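Local atomic coordinates of nickel-dependent hydrogenase large subunit (Allochromatium vinosum, PDB entry 3MYR), a protein that forms the nickel-iron catalytic subunit of a heterodimeric hydrogenase, which oxidises molecular hydrogen and passes the electrons to an acceptor. Residues E3-T11 / L17-G25; I91-Q99 / A202-G210. All blocks are in the same frame, centred on the assembly; numbering follows the deposited sequence.

Overall arrangement
Near its N terminus the chain makes contact 1, where 3-11 and 17-25 pair as a beta hairpin across a connection of only five residues; strand 27-35 then adds itself to the other side of 17-24. Contact 2 opens later, inside helix 86-112, and closes a much longer and largely helical loop when the chain returns through helix 203-209. The two contacts therefore follow in series, neither nested nor crossed. They lie on opposite sides of the chain's centre, about 38 Å apart between centres. Contact 1 ties the N-terminal sheet together beside helix 543-551, while contact 2 joins two helices near the nickel-iron centre; both segment pairs also reach the small subunit.

Contact 1: E3-T11 / L17-G25; sequences ERIVVDPIT and LRIEAQMDG
Arg4 with Glu20 and Asp8 with Arg18 form two salt bridges between the segments, on the side that carries Val6. Arg4 NH1 meets Glu20 OE2 at 2.8 Å, with guanidinium and carboxylate nearly coplanar (17°). Arg18 runs extended from CG to NE and gives NH1 to Asp8 OD1 (2.7 Å), the carboxylate standing almost upright to the guanidinium. Within its own strand Arg18 also grips Glu20 side-on, NE and NH2 sharing OE1, so four alternating charges form one network. Leu367 N adds a further bond to Glu20 OE1, and Asp8 OD2 accepts from Ala89 N of the small subunit.

Carbon contacts back the network. Val6, its CG1 anti to the backbone N (chi1 171°), sets that methyl over the centre of the Arg18 guanidinium, 3.4 Å from CZ; the beta-branched valine thus offers one methyl to the flat group, while CG2 lies beside Glu20 CG. On the other face apolar side chains meet: Ile10 CD1 lies 3.7 Å from Ile19 CG1, and Ile5 CG1 touches Met23 CG. Helix 543-551 packs against Val7, Ile10 and Ile19.

Backbone bonds fix the register: Ile5 with Ala21 and Val7 with Ile19 are hydrogen-bonded pairs, and Val6 with Glu20 is the non-hydrogen-bonded pair between them. Beyond the cis peptide before Pro9, Ile10 N still reaches Leu17 O at 3.0 Å. The whole is an antiparallel beta hairpin, the first two strands of a three-stranded sheet.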
# COMPACT_ATOMS: atom_id res chain seq x y z
N GLU B 3 33.32 -5.58 -3.27
CA GLU B 3 32.93 -4.74 -2.18
C GLU B 3 31.61 -5.05 -1.52
O GLU B 3 31.54 -6.02 -0.85
CB GLU B 3 32.95 -3.32 -2.60
CG GLU B 3 32.56 -3.24 -3.93
CD GLU B 3 33.10 -2.10 -4.53
OE1 GLU B 3 33.42 -2.21 -5.69
OE2 GLU B 3 33.23 -1.08 -3.84
N ARG B 4 30.62 -4.21 -1.60
CA ARG B 4 29.42 -4.48 -0.85
C ARG B 4 28.62 -5.65 -1.36
O ARG B 4 28.50 -5.86 -2.53
CB ARG B 4 28.54 -3.26 -0.80
CG ARG B 4 28.87 -2.29 0.23
CD ARG B 4 28.02 -1.09 0.06
NE ARG B 4 28.92 -0.03 0.01
CZ ARG B 4 29.14 0.80 -0.98
NH1 ARG B 4 28.43 0.85 -2.06
NH2 ARG B 4 30.11 1.63 -0.81
N ILE B 5 28.00 -6.36 -0.46
CA ILE B 5 26.95 -7.34 -0.81
C ILE B 5 25.68 -6.56 -1.24
O ILE B 5 25.38 -5.48 -0.70
CB ILE B 5 26.71 -8.22 0.42
CG1 ILE B 5 27.99 -9.11 0.66
CG2 ILE B 5 25.45 -9.02 0.34
CD1 ILE B 5 28.42 -9.96 -0.51
N VAL B 6 25.00 -7.04 -2.28
CA VAL B 6 23.88 -6.32 -2.85
C VAL B 6 22.63 -7.20 -2.80
O VAL B 6 22.66 -8.34 -3.27
CB VAL B 6 24.16 -5.88 -4.31
CG1 VAL B 6 22.86 -5.28 -4.98
CG2 VAL B 6 25.34 -4.86 -4.36
N VAL B 7 21.53 -6.69 -2.26
CA VAL B 7 20.24 -7.30 -2.51
C VAL B 7 19.23 -6.38 -3.19
O VAL B 7 18.72 -5.41 -2.62
CB VAL B 7 19.73 -8.14 -1.31
CG1 VAL B 7 20.54 -8.07 0.00
CG2 VAL B 7 18.29 -8.74 -1.35
N ASP B 8 19.04 -6.68 -4.47
CA ASP B 8 18.24 -5.84 -5.36
C ASP B 8 17.68 -6.78 -6.44
O ASP B 8 18.43 -7.32 -7.21
CB ASP B 8 19.16 -4.78 -5.95
CG ASP B 8 18.43 -3.76 -6.77
OD1 ASP B 8 19.06 -2.72 -7.13
OD2 ASP B 8 17.26 -4.01 -7.13
N PRO B 9 16.36 -7.01 -6.49
CA PRO B 9 15.32 -6.33 -5.69
C PRO B 9 15.14 -6.99 -4.33
O PRO B 9 15.24 -8.19 -4.19
CB PRO B 9 14.02 -6.57 -6.50
CG PRO B 9 14.29 -7.87 -7.33
CD PRO B 9 15.82 -7.91 -7.53
N ILE B 10 14.81 -6.21 -3.33
CA ILE B 10 14.13 -6.74 -2.17
C ILE B 10 12.72 -7.08 -2.67
O ILE B 10 12.00 -6.21 -3.15
CB ILE B 10 14.06 -5.63 -1.05
CG1 ILE B 10 15.52 -5.22 -0.65
CG2 ILE B 10 13.30 -6.14 0.25
CD1 ILE B 10 16.22 -6.32 0.20
N THR B 11 12.30 -8.30 -2.48
CA THR B 11 10.92 -8.66 -2.82
C THR B 11 10.07 -8.78 -1.54
O THR B 11 10.56 -8.64 -0.43
CB THR B 11 10.90 -9.98 -3.58
OG1 THR B 11 11.51 -10.99 -2.76
CG2 THR B 11 11.74 -9.84 -4.93
N LEU B 17 13.35 -1.42 -3.74
CA LEU B 17 14.32 -1.21 -2.69
C LEU B 17 15.55 -2.06 -2.97
O LEU B 17 15.47 -3.24 -3.28
CB LEU B 17 13.75 -1.53 -1.32
CG LEU B 17 14.65 -1.39 -0.06
CD1 LEU B 17 15.01 0.08 0.30
CD2 LEU B 17 14.00 -2.06 1.21
N ARG B 18 16.70 -1.42 -2.78
CA ARG B 18 18.00 -2.08 -2.92
C ARG B 18 18.71 -1.90 -1.53
O ARG B 18 18.65 -0.79 -0.96
CB ARG B 18 18.82 -1.39 -4.05
CG ARG B 18 20.38 -1.65 -3.97
CD ARG B 18 21.02 -0.92 -5.13
NE ARG B 18 22.38 -1.39 -5.43
CZ ARG B 18 22.72 -2.18 -6.45
NH1 ARG B 18 21.79 -2.62 -7.30
NH2 ARG B 18 24.02 -2.48 -6.64
N ILE B 19 19.26 -2.99 -0.99
CA ILE B 19 20.13 -2.92 0.19
C ILE B 19 21.55 -3.27 -0.22
O ILE B 19 21.76 -4.27 -0.95
CB ILE B 19 19.67 -3.94 1.28
CG1 ILE B 19 18.22 -3.65 1.72
CG2 ILE B 19 20.65 -3.92 2.50
CD1 ILE B 19 18.07 -2.36 2.47
N GLU B 20 22.53 -2.44 0.22
CA GLU B 20 23.94 -2.82 0.10
C GLU B 20 24.50 -2.92 1.51
O GLU B 20 24.08 -2.16 2.40
CB GLU B 20 24.70 -1.79 -0.75
CG GLU B 20 24.19 -1.84 -2.21
CD GLU B 20 25.05 -1.03 -3.21
OE1 GLU B 20 24.71 -0.97 -4.43
OE2 GLU B 20 26.05 -0.46 -2.76
N ALA B 21 25.36 -3.91 1.75
CA ALA B 21 25.92 -4.14 3.08
C ALA B 21 27.44 -4.33 2.96
O ALA B 21 27.93 -5.17 2.17
CB ALA B 21 25.27 -5.36 3.71
N GLN B 22 28.19 -3.55 3.74
CA GLN B 22 29.62 -3.77 3.88
C GLN B 22 29.79 -4.80 4.98
O GLN B 22 29.37 -4.57 6.14
CB GLN B 22 30.33 -2.45 4.21
CG GLN B 22 31.88 -2.61 4.44
CD GLN B 22 32.59 -3.18 3.20
OE1 GLN B 22 33.22 -4.24 3.27
NE2 GLN B 22 32.43 -2.52 2.05
N MET B 23 30.34 -5.95 4.61
CA MET B 23 30.49 -7.07 5.51
C MET B 23 31.84 -6.98 6.20
O MET B 23 32.84 -6.61 5.56
CB MET B 23 30.42 -8.40 4.74
CG MET B 23 29.08 -8.66 4.01
SD MET B 23 27.64 -8.37 5.11
CE MET B 23 27.73 -9.82 6.17
N ASP B 24 31.87 -7.31 7.49
CA ASP B 24 33.14 -7.63 8.21
C ASP B 24 33.09 -9.10 8.70
O ASP B 24 32.42 -9.41 9.69
CB ASP B 24 33.41 -6.63 9.37
CG ASP B 24 34.72 -6.94 10.15
OD1 ASP B 24 35.55 -7.78 9.70
OD2 ASP B 24 34.89 -6.38 11.25
N GLY B 25 33.71 -10.01 7.93
CA GLY B 25 33.40 -11.45 8.09
C GLY B 25 31.91 -11.69 7.81
O GLY B 25 31.39 -11.19 6.81
O HOH W 1 31.25 -6.66 1.84
O HOH W 2 12.33 -3.97 -4.51

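Contact 2: I91-Q99 / A202-G210; sequences IRNLMIGAQ and AKFHAIFGG
His205 reaches across to the helix of Met95 and makes the one hydrogen bond between the two segments: NE2 donates to Met95 O at 2.8 Å, nearly straight (167°) and close to the imidazole plane. Its CG is anti to the carbonyl carbon (chi1 -73°), which swings the ring toward the neighbouring helix. Gln99 lies at the ring's edge, CB 3.7 Å from His205 CE1, while its amide is nearly coplanar with the imidazole.

Two phenylalanines continue the contact from this bond toward Ile91. Phe204 lies against Ala98, whose CB approaches CD2 to 3.5 Å; so small a residue lets the ring come close to the helix backbone. The rim of the same ring meets Leu94, CB lying 3.8 Å from CZ. One turn on, Phe208 CD1 touches Ile91 CG2 at 3.6 Å, and its CB packs on Met95 SD, the flexible thioether bending to fit.

Further out, Asn212 OD1 bonds to His205 ND1 and helps to set the ring's rotation, while Gln99 NE2 is held by Asp103. Helices 236-265 and 426-456 pack on Phe204. The segments 91-99 and 203-209 run roughly antiparallel (156°), their axes 9.8 Å apart at closest approach.

Met95 O already accepts the helical bond from Gln99 N, and His205 comes to the opposite face of the carbonyl plane, a second donor for a buried oxygen. A leucine in place of His205 would probably leave Asn212 OD1 without its mate and Met95 O without its interhelical donor. The imidazole pins helix 203-209 to helix 86-112, where the side chain of Gln99 lies about 7 Å from the bound nickel-iron centre. Both ring nitrogens face oxygens, which would suit a doubly protonated imidazole or an Asn212 amide turned the other way; the geometry does not settle which.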
# COMPACT_ATOMS: atom_id res chain seq x y z
N ILE B 91 -17.03 7.59 10.26
CA ILE B 91 -16.79 6.81 9.05
C ILE B 91 -15.29 6.77 8.67
O ILE B 91 -14.78 5.71 8.36
CB ILE B 91 -17.69 7.25 7.89
CG1 ILE B 91 -19.14 6.81 8.23
CG2 ILE B 91 -17.15 6.59 6.49
CD1 ILE B 91 -20.28 7.57 7.34
N ARG B 92 -14.58 7.91 8.80
CA ARG B 92 -13.19 7.90 8.51
C ARG B 92 -12.43 6.97 9.47
O ARG B 92 -11.59 6.24 9.03
CB ARG B 92 -12.55 9.29 8.50
CG ARG B 92 -12.83 10.10 7.20
CD ARG B 92 -12.26 11.58 7.35
NE ARG B 92 -12.56 12.43 6.21
CZ ARG B 92 -12.16 13.69 6.10
NH1 ARG B 92 -11.33 14.21 7.04
NH2 ARG B 92 -12.53 14.40 5.04
N ASN B 93 -12.74 7.02 10.77
CA ASN B 93 -12.09 6.13 11.72
C ASN B 93 -12.32 4.68 11.34
O ASN B 93 -11.38 3.87 11.41
CB ASN B 93 -12.63 6.31 13.17
CG ASN B 93 -12.13 7.57 13.85
OD1 ASN B 93 -12.60 7.90 14.98
ND2 ASN B 93 -11.23 8.29 13.22
N LEU B 94 -13.57 4.32 11.06
CA LEU B 94 -13.89 2.95 10.66
C LEU B 94 -13.09 2.49 9.42
O LEU B 94 -12.54 1.37 9.38
CB LEU B 94 -15.39 2.85 10.38
CG LEU B 94 -16.28 2.80 11.64
CD1 LEU B 94 -17.76 3.13 11.28
CD2 LEU B 94 -16.19 1.40 12.31
N MET B 95 -12.98 3.36 8.42
CA MET B 95 -12.24 3.01 7.19
C MET B 95 -10.76 2.90 7.53
O MET B 95 -10.07 2.04 6.99
CB MET B 95 -12.48 4.10 6.13
CG MET B 95 -13.92 4.09 5.61
SD MET B 95 -14.21 5.40 4.35
CE MET B 95 -13.25 6.82 4.87
N ILE B 96 -10.25 3.79 8.40
CA ILE B 96 -8.84 3.69 8.79
C ILE B 96 -8.59 2.38 9.52
O ILE B 96 -7.66 1.65 9.19
CB ILE B 96 -8.38 4.89 9.68
CG1 ILE B 96 -8.41 6.16 8.86
CG2 ILE B 96 -6.95 4.63 10.39
CD1 ILE B 96 -8.41 7.45 9.79
N GLY B 97 -9.43 2.04 10.49
CA GLY B 97 -9.27 0.76 11.24
C GLY B 97 -9.34 -0.41 10.23
O GLY B 97 -8.50 -1.32 10.28
N ALA B 98 -10.29 -0.40 9.31
CA ALA B 98 -10.41 -1.51 8.31
C ALA B 98 -9.13 -1.59 7.52
O ALA B 98 -8.70 -2.71 7.13
CB ALA B 98 -11.59 -1.30 7.33
N GLN B 99 -8.52 -0.44 7.21
CA GLN B 99 -7.28 -0.47 6.38
C GLN B 99 -6.09 -1.10 7.18
O GLN B 99 -5.27 -1.86 6.63
CB GLN B 99 -6.91 0.97 5.94
CG GLN B 99 -5.52 1.06 5.28
CD GLN B 99 -5.42 0.16 4.01
OE1 GLN B 99 -6.40 -0.02 3.32
NE2 GLN B 99 -4.22 -0.39 3.72
N ALA B 202 -12.10 -6.28 2.20
CA ALA B 202 -12.03 -5.13 1.31
C ALA B 202 -13.40 -4.58 0.93
O ALA B 202 -13.49 -3.43 0.46
CB ALA B 202 -11.29 -5.52 0.05
N LYS B 203 -14.46 -5.38 1.07
CA LYS B 203 -15.84 -4.88 0.79
C LYS B 203 -16.23 -3.74 1.72
O LYS B 203 -17.11 -2.95 1.40
CB LYS B 203 -16.85 -6.05 1.05
CG LYS B 203 -16.70 -7.15 -0.01
CD LYS B 203 -17.67 -8.25 0.29
CE LYS B 203 -17.54 -9.32 -0.82
NZ LYS B 203 -18.47 -10.40 -0.32
N PHE B 204 -15.56 -3.66 2.88
CA PHE B 204 -15.86 -2.58 3.82
C PHE B 204 -15.55 -1.20 3.19
O PHE B 204 -16.37 -0.28 3.25
CB PHE B 204 -14.96 -2.74 5.07
CG PHE B 204 -15.37 -1.89 6.27
CD1 PHE B 204 -16.20 -2.40 7.26
CD2 PHE B 204 -14.87 -0.59 6.42
CE1 PHE B 204 -16.50 -1.66 8.42
CE2 PHE B 204 -15.24 0.19 7.52
CZ PHE B 204 -16.01 -0.37 8.55
N HIS B 205 -14.33 -1.02 2.67
CA HIS B 205 -14.06 0.23 1.95
C HIS B 205 -14.99 0.46 0.71
O HIS B 205 -15.29 1.62 0.37
CB HIS B 205 -12.61 0.25 1.46
CG HIS B 205 -11.63 0.48 2.56
ND1 HIS B 205 -10.26 0.49 2.35
CD2 HIS B 205 -11.82 0.76 3.88
CE1 HIS B 205 -9.66 0.84 3.48
NE2 HIS B 205 -10.58 0.99 4.42
N ALA B 206 -15.49 -0.61 0.10
CA ALA B 206 -16.31 -0.39 -1.10
C ALA B 206 -17.67 0.17 -0.69
O ALA B 206 -18.21 1.06 -1.34
CB ALA B 206 -16.47 -1.71 -1.88
N ILE B 207 -18.18 -0.27 0.46
CA ILE B 207 -19.45 0.26 0.92
C ILE B 207 -19.42 1.80 1.17
O ILE B 207 -20.22 2.53 0.62
CB ILE B 207 -19.98 -0.51 2.14
CG1 ILE B 207 -20.33 -1.94 1.73
CG2 ILE B 207 -21.24 0.24 2.79
CD1 ILE B 207 -20.66 -2.88 2.98
N PHE B 208 -18.40 2.27 1.84
CA PHE B 208 -18.32 3.67 2.20
C PHE B 208 -17.59 4.44 1.11
O PHE B 208 -17.87 5.60 0.90
CB PHE B 208 -17.47 3.73 3.47
CG PHE B 208 -18.24 3.30 4.70
CD1 PHE B 208 -19.36 4.04 5.11
CD2 PHE B 208 -17.85 2.19 5.44
CE1 PHE B 208 -20.10 3.67 6.29
CE2 PHE B 208 -18.57 1.81 6.61
CZ PHE B 208 -19.70 2.56 7.03
N GLY B 209 -16.65 3.78 0.40
CA GLY B 209 -15.75 4.53 -0.44
C GLY B 209 -15.91 4.17 -1.90
O GLY B 209 -15.15 4.68 -2.71
N GLY B 210 -16.82 3.22 -2.21
CA GLY B 210 -17.10 2.91 -3.62
C GLY B 210 -16.23 1.79 -4.20
O GLY B 210 -16.67 1.08 -5.08